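Local coordinates for uncharacterized protein (Exiguobacterium sibiricum, PDB 3B77) that is of unknown function but carries a bacterial pleckstrin-homology domain together with a helical region that probably serves oligomerisation, at residues Y71-V76 with A120-Q125; Q129-F134 with Y176-K181. All blocks are in the same frame, centred on the assembly; numbering follows the deposited sequence.

Contact 1: Y71-V76 with A120-Q125; sequences YPIRHV and AIAEKQ
Ile-73 lays its two branches over neighbouring positions of helix 120-125: CG2 faces Ala-122 CB at 4.2 Å, while CD1, at the end of the other branch, meets Ile-121 CG2 at 3.9 Å. With CG1 anti to its own carbonyl carbon (chi1 -63°) and CD1 extended beyond it, the branched residue serves both partners at once. Val-76 CG2 adds a further apolar touch on Ala-122 CB. The methyl of alanine suits this site because the strand backbone comes close: Ala-122 CB lies 3.2 Å from Ile-73 O, and Ala-122 CA makes a CA-H...O contact with the same oxygen. A water donates to Ile-73 O and, at a rather short and so less certain distance, to Ala-122 O. This is the characteristic pleckstrin-homology arrangement, in which the helix that ends the domain closes off one end of the two-sheet barrel; here that helix, 108-146, crosses strand 73-79, at the edge of the three-stranded sheet. Pro-72 and Arg-74 bond through their backbones to Gly-95 and Glu-93, whereas Ile-73 N turns to the helix and gives Gln-125 OE1 a hydrogen bond of 2.7 Å. The bond is nearly straight, 170° at the hydrogen, and the donor lies in the carbonyl plane. Glutamine has the length to bring an acceptor to this edge. Its NE2 makes a weak hydrogen bond to Tyr-68 O.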
ATOM      1  N   TYR A  71       6.452 -40.595 -19.960  1.00 62.79           N
ATOM      2  CA  TYR A  71       7.895 -40.583 -20.208  1.00 61.62           C
ATOM      3  C   TYR A  71       8.138 -40.105 -21.627  1.00 61.56           C
ATOM      4  O   TYR A  71       8.104 -40.886 -22.559  1.00 62.43           O
ATOM      5  CB  TYR A  71       8.485 -41.973 -20.015  1.00 61.58           C
ATOM      6  CG  TYR A  71       8.297 -42.518 -18.639  1.00 60.67           C
ATOM      7  CD1 TYR A  71       9.183 -42.213 -17.640  1.00 61.89           C
ATOM      8  CD2 TYR A  71       7.234 -43.323 -18.338  1.00 61.06           C
ATOM      9  CE1 TYR A  71       9.021 -42.691 -16.376  1.00 61.64           C
ATOM     10  CE2 TYR A  71       7.057 -43.810 -17.079  1.00 60.81           C
ATOM     11  CZ  TYR A  71       7.946 -43.483 -16.094  1.00 61.48           C
ATOM     12  OH  TYR A  71       7.782 -43.965 -14.798  1.00 62.96           O
ATOM     13  N   PRO A  72       8.352 -38.807 -21.799  1.00 61.73           N
ATOM     14  CA  PRO A  72       8.652 -38.261 -23.127  1.00 61.50           C
ATOM     15  C   PRO A  72       9.976 -38.690 -23.784  1.00 60.15           C
ATOM     16  O   PRO A  72      11.009 -38.865 -23.106  1.00 59.53           O
ATOM     17  CB  PRO A  72       8.683 -36.752 -22.879  1.00 61.72           C
ATOM     18  CG  PRO A  72       7.960 -36.559 -21.578  1.00 61.95           C
ATOM     19  CD  PRO A  72       8.284 -37.748 -20.783  1.00 61.94           C
ATOM     20  N   ILE A  73       9.912 -38.808 -25.111  1.00 59.19           N
ATOM     21  CA  ILE A  73      11.053 -39.170 -25.951  1.00 58.56           C
ATOM     22  C   ILE A  73      11.740 -37.915 -26.398  1.00 59.24           C
ATOM     23  O   ILE A  73      11.082 -36.963 -26.793  1.00 59.63           O
ATOM     24  CB  ILE A  73      10.615 -40.018 -27.175  1.00 58.55           C
ATOM     25  CG1 ILE A  73      10.016 -41.344 -26.679  1.00 58.11           C
ATOM     26  CG2 ILE A  73      11.772 -40.286 -28.092  1.00 56.38           C
ATOM     27  CD1 ILE A  73       9.452 -42.187 -27.739  1.00 60.65           C
ATOM     28  N   ARG A  74      13.063 -37.902 -26.259  1.00 61.11           N
ATOM     29  CA  ARG A  74      13.871 -36.740 -26.563  1.00 62.11           C
ATOM     30  C   ARG A  74      15.244 -37.192 -27.032  1.00 62.70           C
ATOM     31  O   ARG A  74      15.680 -38.304 -26.740  1.00 61.83           O
ATOM     32  CB  ARG A  74      14.072 -35.891 -25.313  1.00 63.66           C
ATOM     33  CG  ARG A  74      12.839 -35.318 -24.707  1.00 67.10           C
ATOM     34  CD  ARG A  74      13.199 -34.518 -23.448  1.00 73.24           C
ATOM     35  NE  ARG A  74      12.001 -33.971 -22.785  1.00 77.04           N
ATOM     36  CZ  ARG A  74      11.340 -34.518 -21.754  1.00 78.59           C
ATOM     37  NH1 ARG A  74      11.729 -35.670 -21.184  1.00 81.27           N
ATOM     38  NH2 ARG A  74      10.250 -33.903 -21.292  1.00 78.67           N
ATOM     39  N   HIS A  75      15.919 -36.300 -27.749  1.00 63.34           N
ATOM     40  CA  HIS A  75      17.278 -36.508 -28.199  1.00 63.64           C
ATOM     41  C   HIS A  75      17.465 -37.783 -28.985  1.00 62.64           C
ATOM     42  O   HIS A  75      18.390 -38.555 -28.716  1.00 60.65           O
ATOM     43  CB  HIS A  75      18.232 -36.445 -27.009  1.00 65.80           C
ATOM     44  CG  HIS A  75      18.068 -35.208 -26.196  1.00 67.51           C
ATOM     45  ND1 HIS A  75      18.409 -33.964 -26.674  1.00 70.63           N
ATOM     46  CD2 HIS A  75      17.583 -35.013 -24.948  1.00 70.36           C
ATOM     47  CE1 HIS A  75      18.147 -33.052 -25.753  1.00 71.67           C
ATOM     48  NE2 HIS A  75      17.641 -33.663 -24.696  1.00 71.38           N
ATOM     49  N   VAL A  76      16.594 -37.971 -29.976  1.00 62.03           N
ATOM     50  CA  VAL A  76      16.658 -39.129 -30.844  1.00 61.86           C
ATOM     51  C   VAL A  76      17.853 -39.000 -31.794  1.00 63.66           C
ATOM     52  O   VAL A  76      17.937 -38.045 -32.567  1.00 63.47           O
ATOM     53  CB  VAL A  76      15.355 -39.305 -31.628  1.00 61.69           C
ATOM     54  CG1 VAL A  76      15.444 -40.512 -32.571  1.00 60.12           C
ATOM     55  CG2 VAL A  76      14.189 -39.464 -30.651  1.00 59.45           C
ATOM     56  N   ALA A 120       9.615 -38.291 -34.831  1.00 54.47           N
ATOM     57  CA  ALA A 120       8.296 -37.726 -35.015  1.00 54.62           C
ATOM     58  C   ALA A 120       7.534 -37.680 -33.691  1.00 55.34           C
ATOM     59  O   ALA A 120       6.855 -36.696 -33.391  1.00 57.53           O
ATOM     60  CB  ALA A 120       7.541 -38.552 -36.039  1.00 53.54           C
ATOM     61  N   ILE A 121       7.661 -38.734 -32.890  1.00 55.46           N
ATOM     62  CA  ILE A 121       7.017 -38.771 -31.558  1.00 55.08           C
ATOM     63  C   ILE A 121       7.594 -37.666 -30.669  1.00 54.91           C
ATOM     64  O   ILE A 121       6.848 -36.901 -30.083  1.00 54.93           O
ATOM     65  CB  ILE A 121       7.191 -40.164 -30.863  1.00 54.39           C
ATOM     66  CG1 ILE A 121       6.473 -41.261 -31.660  1.00 54.12           C
ATOM     67  CG2 ILE A 121       6.649 -40.142 -29.418  1.00 54.48           C
ATOM     68  CD1 ILE A 121       6.773 -42.662 -31.147  1.00 53.62           C
ATOM     69  N   ALA A 122       8.925 -37.592 -30.571  1.00 55.33           N
ATOM     70  CA  ALA A 122       9.574 -36.553 -29.762  1.00 55.36           C
ATOM     71  C   ALA A 122       9.044 -35.171 -30.136  1.00 56.45           C
ATOM     72  O   ALA A 122       8.788 -34.334 -29.270  1.00 56.60           O
ATOM     73  CB  ALA A 122      11.094 -36.594 -29.944  1.00 53.58           C
ATOM     74  N   GLU A 123       8.893 -34.920 -31.428  1.00 58.19           N
ATOM     75  CA  GLU A 123       8.451 -33.610 -31.856  1.00 61.57           C
ATOM     76  C   GLU A 123       7.008 -33.315 -31.432  1.00 59.04           C
ATOM     77  O   GLU A 123       6.704 -32.235 -30.939  1.00 58.90           O
ATOM     78  CB  GLU A 123       8.634 -33.406 -33.370  1.00 64.81           C
ATOM     79  CG  GLU A 123       8.047 -32.064 -33.833  1.00 71.64           C
ATOM     80  CD  GLU A 123       8.580 -31.548 -35.161  1.00 77.21           C
ATOM     81  OE1 GLU A 123       9.578 -32.111 -35.689  1.00 83.49           O
ATOM     82  OE2 GLU A 123       7.993 -30.550 -35.665  1.00 84.16           O
ATOM     83  N   LYS A 124       6.121 -34.269 -31.629  1.00 58.48           N
ATOM     84  CA  LYS A 124       4.709 -34.092 -31.281  1.00 58.10           C
ATOM     85  C   LYS A 124       4.576 -33.797 -29.802  1.00 57.27           C
ATOM     86  O   LYS A 124       3.767 -32.945 -29.413  1.00 58.12           O
ATOM     87  CB  LYS A 124       3.940 -35.364 -31.602  1.00 59.03           C
ATOM     88  CG  LYS A 124       2.449 -35.303 -31.363  1.00 60.51           C
ATOM     89  CD  LYS A 124       1.750 -34.464 -32.394  1.00 62.77           C
ATOM     90  CE  LYS A 124       0.243 -34.630 -32.295  1.00 63.89           C
ATOM     91  NZ  LYS A 124      -0.474 -33.690 -33.186  1.00 65.49           N
ATOM     92  N   GLN A 125       5.377 -34.488 -28.983  1.00 55.51           N
ATOM     93  CA  GLN A 125       5.357 -34.312 -27.534  1.00 53.74           C
ATOM     94  C   GLN A 125       5.833 -32.933 -27.215  1.00 54.66           C
ATOM     95  O   GLN A 125       5.196 -32.240 -26.438  1.00 56.55           O
ATOM     96  CB  GLN A 125       6.198 -35.385 -26.800  1.00 52.75           C
ATOM     97  CG  GLN A 125       5.604 -36.788 -26.927  1.00 52.50           C
ATOM     98  CD  GLN A 125       6.288 -37.864 -26.098  1.00 53.71           C
ATOM     99  OE1 GLN A 125       7.526 -38.095 -26.170  1.00 56.06           O
ATOM    100  NE2 GLN A 125       5.471 -38.562 -25.313  1.00 55.00           N
TER
HETATM  101  O   HOH W   1       9.922 -34.428 -27.026  1.00 44.70           O

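Contact 2: Q129-F134 with Y176-K181; sequences QKMLEF and YKWNQK
Trp-178 reaches across to helix 129-134, beginning with CB, which lies 3.8 Å from Leu-132 CG. CG, anti to the carbonyl carbon (chi1 -51°), is carried toward helix 129-134, where Met-131 CB lies 3.8 Å from it, and CD1 faces Leu-132 CD2 at 4.0 Å, that methyl lying at the ring edge. Farther out, Met-131 CB stands over one face, 3.6 Å from the centroid of the Trp-178 six-membered ring in a CH-pi contact, and Met-131 SE (the residue is selenomethionine) lies 5.0 Å from it, an oblique Met-aromatic contact. At the far rim Trp-178 CZ3 lies 3.8 Å from Met-131 CG. Lys-177 CG covers the opposite face. The polar NE1 bonds to His-174 ND1, one turn back, so tryptophan can offer a broad apolar surface with its N-H satisfied. An alanine here would probably leave Met-131 CB without its aromatic face, open a gap between the helices and deprive His-174 ND1 of its donor. Phe-168 of a second subunit packs on Trp-178, and Tyr-175 of that subunit on Met-131. The contact thus joins helix 108-146 to the C-terminal end of helix 156-178, beyond the β-sheets.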
ATOM      1  N   GLN A 129       3.838 -29.761 -25.325  1.00 56.51           N
ATOM      2  CA  GLN A 129       4.217 -29.050 -24.107  1.00 57.83           C
ATOM      3  C   GLN A 129       4.088 -27.551 -24.293  1.00 56.72           C
ATOM      4  O   GLN A 129       3.727 -26.840 -23.347  1.00 58.15           O
ATOM      5  CB  GLN A 129       5.640 -29.440 -23.611  1.00 60.08           C
ATOM      6  CG  GLN A 129       5.688 -30.824 -22.887  1.00 64.71           C
ATOM      7  CD  GLN A 129       4.595 -30.974 -21.781  1.00 69.20           C
ATOM      8  OE1 GLN A 129       4.660 -30.328 -20.719  1.00 73.42           O
ATOM      9  NE2 GLN A 129       3.573 -31.816 -22.058  1.00 70.79           N
ATOM     10  N   LYS A 130       4.374 -27.068 -25.507  1.00 56.33           N
ATOM     11  CA  LYS A 130       4.233 -25.645 -25.806  1.00 56.75           C
ATOM     12  C   LYS A 130       2.757 -25.234 -25.774  1.00 54.84           C
ATOM     13  O   LYS A 130       2.421 -24.167 -25.299  1.00 54.92           O
ATOM     14  CB  LYS A 130       4.872 -25.298 -27.171  1.00 58.52           C
ATOM     15  CG  LYS A 130       6.420 -25.406 -27.260  1.00 60.75           C
HETATM   16  N   MSE A 131       1.884 -26.089 -26.297  1.00 53.72           N
HETATM   17  CA  MSE A 131       0.439 -25.822 -26.302  1.00 53.36           C
HETATM   18  C   MSE A 131      -0.144 -25.867 -24.908  1.00 54.12           C
HETATM   19  O   MSE A 131      -0.977 -25.062 -24.618  1.00 52.72           O
HETATM   20  CB  MSE A 131      -0.294 -26.818 -27.164  1.00 52.78           C
HETATM   21  CG  MSE A 131       0.140 -26.817 -28.606  1.00 52.75           C
HETATM   22 SE   MSE A 131      -0.201 -25.134 -29.563  0.75 55.33          SE
HETATM   23  CE  MSE A 131       1.646 -24.430 -29.688  1.00 55.21           C
ATOM     24  N   LEU A 132       0.319 -26.770 -24.037  1.00 55.81           N
ATOM     25  CA  LEU A 132      -0.137 -26.771 -22.639  1.00 57.11           C
ATOM     26  C   LEU A 132       0.125 -25.418 -21.988  1.00 57.50           C
ATOM     27  O   LEU A 132      -0.752 -24.886 -21.305  1.00 57.04           O
ATOM     28  CB  LEU A 132       0.570 -27.851 -21.787  1.00 57.38           C
ATOM     29  CG  LEU A 132      -0.065 -29.218 -21.657  1.00 57.62           C
ATOM     30  CD1 LEU A 132       0.761 -30.046 -20.681  1.00 58.19           C
ATOM     31  CD2 LEU A 132      -1.508 -29.093 -21.195  1.00 56.34           C
ATOM     32  N   GLU A 133       1.350 -24.916 -22.145  1.00 57.60           N
ATOM     33  CA  GLU A 133       1.747 -23.610 -21.640  1.00 58.48           C
ATOM     34  C   GLU A 133       0.794 -22.517 -22.083  1.00 55.45           C
ATOM     35  O   GLU A 133       0.363 -21.699 -21.274  1.00 57.85           O
ATOM     36  CB  GLU A 133       3.157 -23.257 -22.113  1.00 60.25           C
ATOM     37  CG  GLU A 133       4.313 -24.144 -21.516  1.00 66.09           C
ATOM     38  CD  GLU A 133       5.686 -23.898 -22.201  1.00 67.93           C
ATOM     39  OE1 GLU A 133       5.772 -22.974 -23.055  1.00 74.79           O
ATOM     40  OE2 GLU A 133       6.673 -24.641 -21.893  1.00 76.23           O
ATOM     41  N   PHE A 134       0.468 -22.465 -23.362  1.00 51.84           N
ATOM     42  CA  PHE A 134      -0.500 -21.454 -23.830  1.00 51.16           C
ATOM     43  C   PHE A 134      -1.885 -21.685 -23.241  1.00 50.12           C
ATOM     44  O   PHE A 134      -2.662 -20.724 -23.024  1.00 51.00           O
ATOM     45  CB  PHE A 134      -0.678 -21.451 -25.367  1.00 50.38           C
ATOM     46  CG  PHE A 134       0.588 -21.191 -26.164  1.00 51.44           C
ATOM     47  CD1 PHE A 134       1.547 -20.288 -25.735  1.00 52.86           C
ATOM     48  CD2 PHE A 134       0.788 -21.825 -27.380  1.00 51.72           C
ATOM     49  CE1 PHE A 134       2.678 -20.053 -26.487  1.00 51.55           C
ATOM     50  CE2 PHE A 134       1.917 -21.586 -28.129  1.00 49.44           C
ATOM     51  CZ  PHE A 134       2.852 -20.705 -27.687  1.00 50.97           C
ATOM     52  N   TYR A 176      -5.275 -33.853 -21.442  1.00 62.11           N
ATOM     53  CA  TYR A 176      -5.388 -35.056 -22.250  1.00 63.12           C
ATOM     54  C   TYR A 176      -5.150 -34.831 -23.732  1.00 62.78           C
ATOM     55  O   TYR A 176      -4.773 -35.753 -24.450  1.00 64.45           O
ATOM     56  CB  TYR A 176      -6.736 -35.732 -22.025  1.00 65.82           C
ATOM     57  CG  TYR A 176      -6.875 -36.332 -20.639  1.00 68.65           C
ATOM     58  CD1 TYR A 176      -5.781 -37.000 -20.035  1.00 70.49           C
ATOM     59  CD2 TYR A 176      -8.109 -36.282 -19.935  1.00 70.44           C
ATOM     60  CE1 TYR A 176      -5.871 -37.568 -18.770  1.00 71.59           C
ATOM     61  CE2 TYR A 176      -8.215 -36.869 -18.645  1.00 72.17           C
ATOM     62  CZ  TYR A 176      -7.057 -37.504 -18.075  1.00 71.97           C
ATOM     63  OH  TYR A 176      -7.051 -38.109 -16.838  1.00 71.88           O
ATOM     64  N   LYS A 177      -5.355 -33.621 -24.212  1.00 62.33           N
ATOM     65  CA  LYS A 177      -5.059 -33.351 -25.617  1.00 61.88           C
ATOM     66  C   LYS A 177      -3.571 -33.261 -25.923  1.00 61.16           C
ATOM     67  O   LYS A 177      -3.134 -33.771 -26.944  1.00 63.00           O
ATOM     68  CB  LYS A 177      -5.704 -32.056 -26.042  1.00 63.03           C
ATOM     69  CG  LYS A 177      -5.615 -31.795 -27.519  1.00 66.08           C
ATOM     70  CD  LYS A 177      -6.625 -30.732 -27.933  1.00 69.25           C
ATOM     71  CE  LYS A 177      -6.625 -30.511 -29.442  1.00 72.39           C
ATOM     72  NZ  LYS A 177      -7.660 -29.533 -29.935  1.00 74.82           N
ATOM     73  N   TRP A 178      -2.803 -32.600 -25.057  1.00 59.09           N
ATOM     74  CA  TRP A 178      -1.423 -32.327 -25.335  1.00 59.60           C
ATOM     75  C   TRP A 178      -0.464 -33.301 -24.642  1.00 61.49           C
ATOM     76  O   TRP A 178       0.737 -33.166 -24.810  1.00 64.44           O
ATOM     77  CB  TRP A 178      -1.071 -30.870 -24.983  1.00 58.18           C
ATOM     78  CG  TRP A 178      -1.999 -29.888 -25.586  1.00 56.50           C
ATOM     79  CD1 TRP A 178      -2.874 -29.076 -24.936  1.00 56.70           C
ATOM     80  CD2 TRP A 178      -2.227 -29.680 -26.976  1.00 55.54           C
ATOM     81  NE1 TRP A 178      -3.633 -28.353 -25.843  1.00 54.87           N
ATOM     82  CE2 TRP A 178      -3.249 -28.708 -27.100  1.00 54.49           C
ATOM     83  CE3 TRP A 178      -1.672 -30.229 -28.128  1.00 55.21           C
ATOM     84  CZ2 TRP A 178      -3.689 -28.243 -28.320  1.00 55.32           C
ATOM     85  CZ3 TRP A 178      -2.113 -29.776 -29.345  1.00 55.97           C
ATOM     86  CH2 TRP A 178      -3.134 -28.797 -29.438  1.00 56.35           C
ATOM     87  N   ASN A 179      -0.990 -34.232 -23.845  1.00 63.37           N
ATOM     88  CA  ASN A 179      -0.241 -35.390 -23.345  1.00 63.79           C
ATOM     89  C   ASN A 179      -0.901 -36.625 -23.920  1.00 63.81           C
ATOM     90  O   ASN A 179      -1.402 -37.456 -23.162  1.00 64.58           O
ATOM     91  CB  ASN A 179      -0.314 -35.528 -21.832  1.00 63.89           C
ATOM     92  CG  ASN A 179       0.386 -34.445 -21.122  1.00 63.96           C
ATOM     93  OD1 ASN A 179       1.616 -34.367 -21.137  1.00 63.73           O
ATOM     94  ND2 ASN A 179      -0.382 -33.632 -20.420  1.00 64.16           N
ATOM     95  N   GLN A 180      -0.910 -36.762 -25.243  1.00 63.57           N
ATOM     96  CA  GLN A 180      -1.574 -37.906 -25.859  1.00 63.18           C
ATOM     97  C   GLN A 180      -0.934 -39.244 -25.467  1.00 63.24           C
ATOM     98  O   GLN A 180       0.268 -39.343 -25.198  1.00 62.74           O
ATOM     99  CB  GLN A 180      -1.716 -37.721 -27.364  1.00 62.75           C
ATOM    100  CG  GLN A 180      -0.574 -38.114 -28.246  1.00 63.76           C
ATOM    101  CD  GLN A 180      -0.858 -37.775 -29.750  1.00 64.65           C
ATOM    102  OE1 GLN A 180      -1.292 -36.652 -30.089  1.00 65.04           O
ATOM    103  NE2 GLN A 180      -0.606 -38.744 -30.641  1.00 62.46           N
ATOM    104  N   LYS A 181      -1.765 -40.268 -25.394  1.00 62.94           N
ATOM    105  CA  LYS A 181      -1.317 -41.579 -24.939  1.00 64.43           C
ATOM    106  C   LYS A 181      -0.817 -42.467 -26.070  1.00 63.22           C
ATOM    107  O   LYS A 181       0.183 -43.173 -25.921  1.00 62.01           O
ATOM    108  CB  LYS A 181      -2.466 -42.274 -24.179  1.00 65.88           C
ATOM    109  CG  LYS A 181      -2.541 -41.812 -22.738  1.00 68.94           C
ATOM    110  CD  LYS A 181      -3.880 -42.036 -22.069  1.00 73.72           C
ATOM    111  CE  LYS A 181      -3.711 -42.022 -20.513  1.00 77.65           C
ATOM    112  NZ  LYS A 181      -2.614 -41.085 -20.011  1.00 81.19           N
TER

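From the N terminus, the chain first lays down the five-stranded sheet and then enters strand 73-79, where contact 1 begins. Strands 87-94 and 97-104 follow, and contact 1 closes when helix 108-146 comes back across the first strand of this second sheet. The same helix runs on into contact 2, which closes the hairpin made with helix 156-178. The two loops are in series, neither nested nor crossed, and span 43 and 41 intervening residues. Helix 108-146 is therefore shared, tied to the edge of the three-stranded sheet by contact 1 and to its hairpin partner by contact 2. The centres of the two contacts are about 13 Å apart, and Lys-124 CE packs 3.4 Å from Gln-180 OE1 between them.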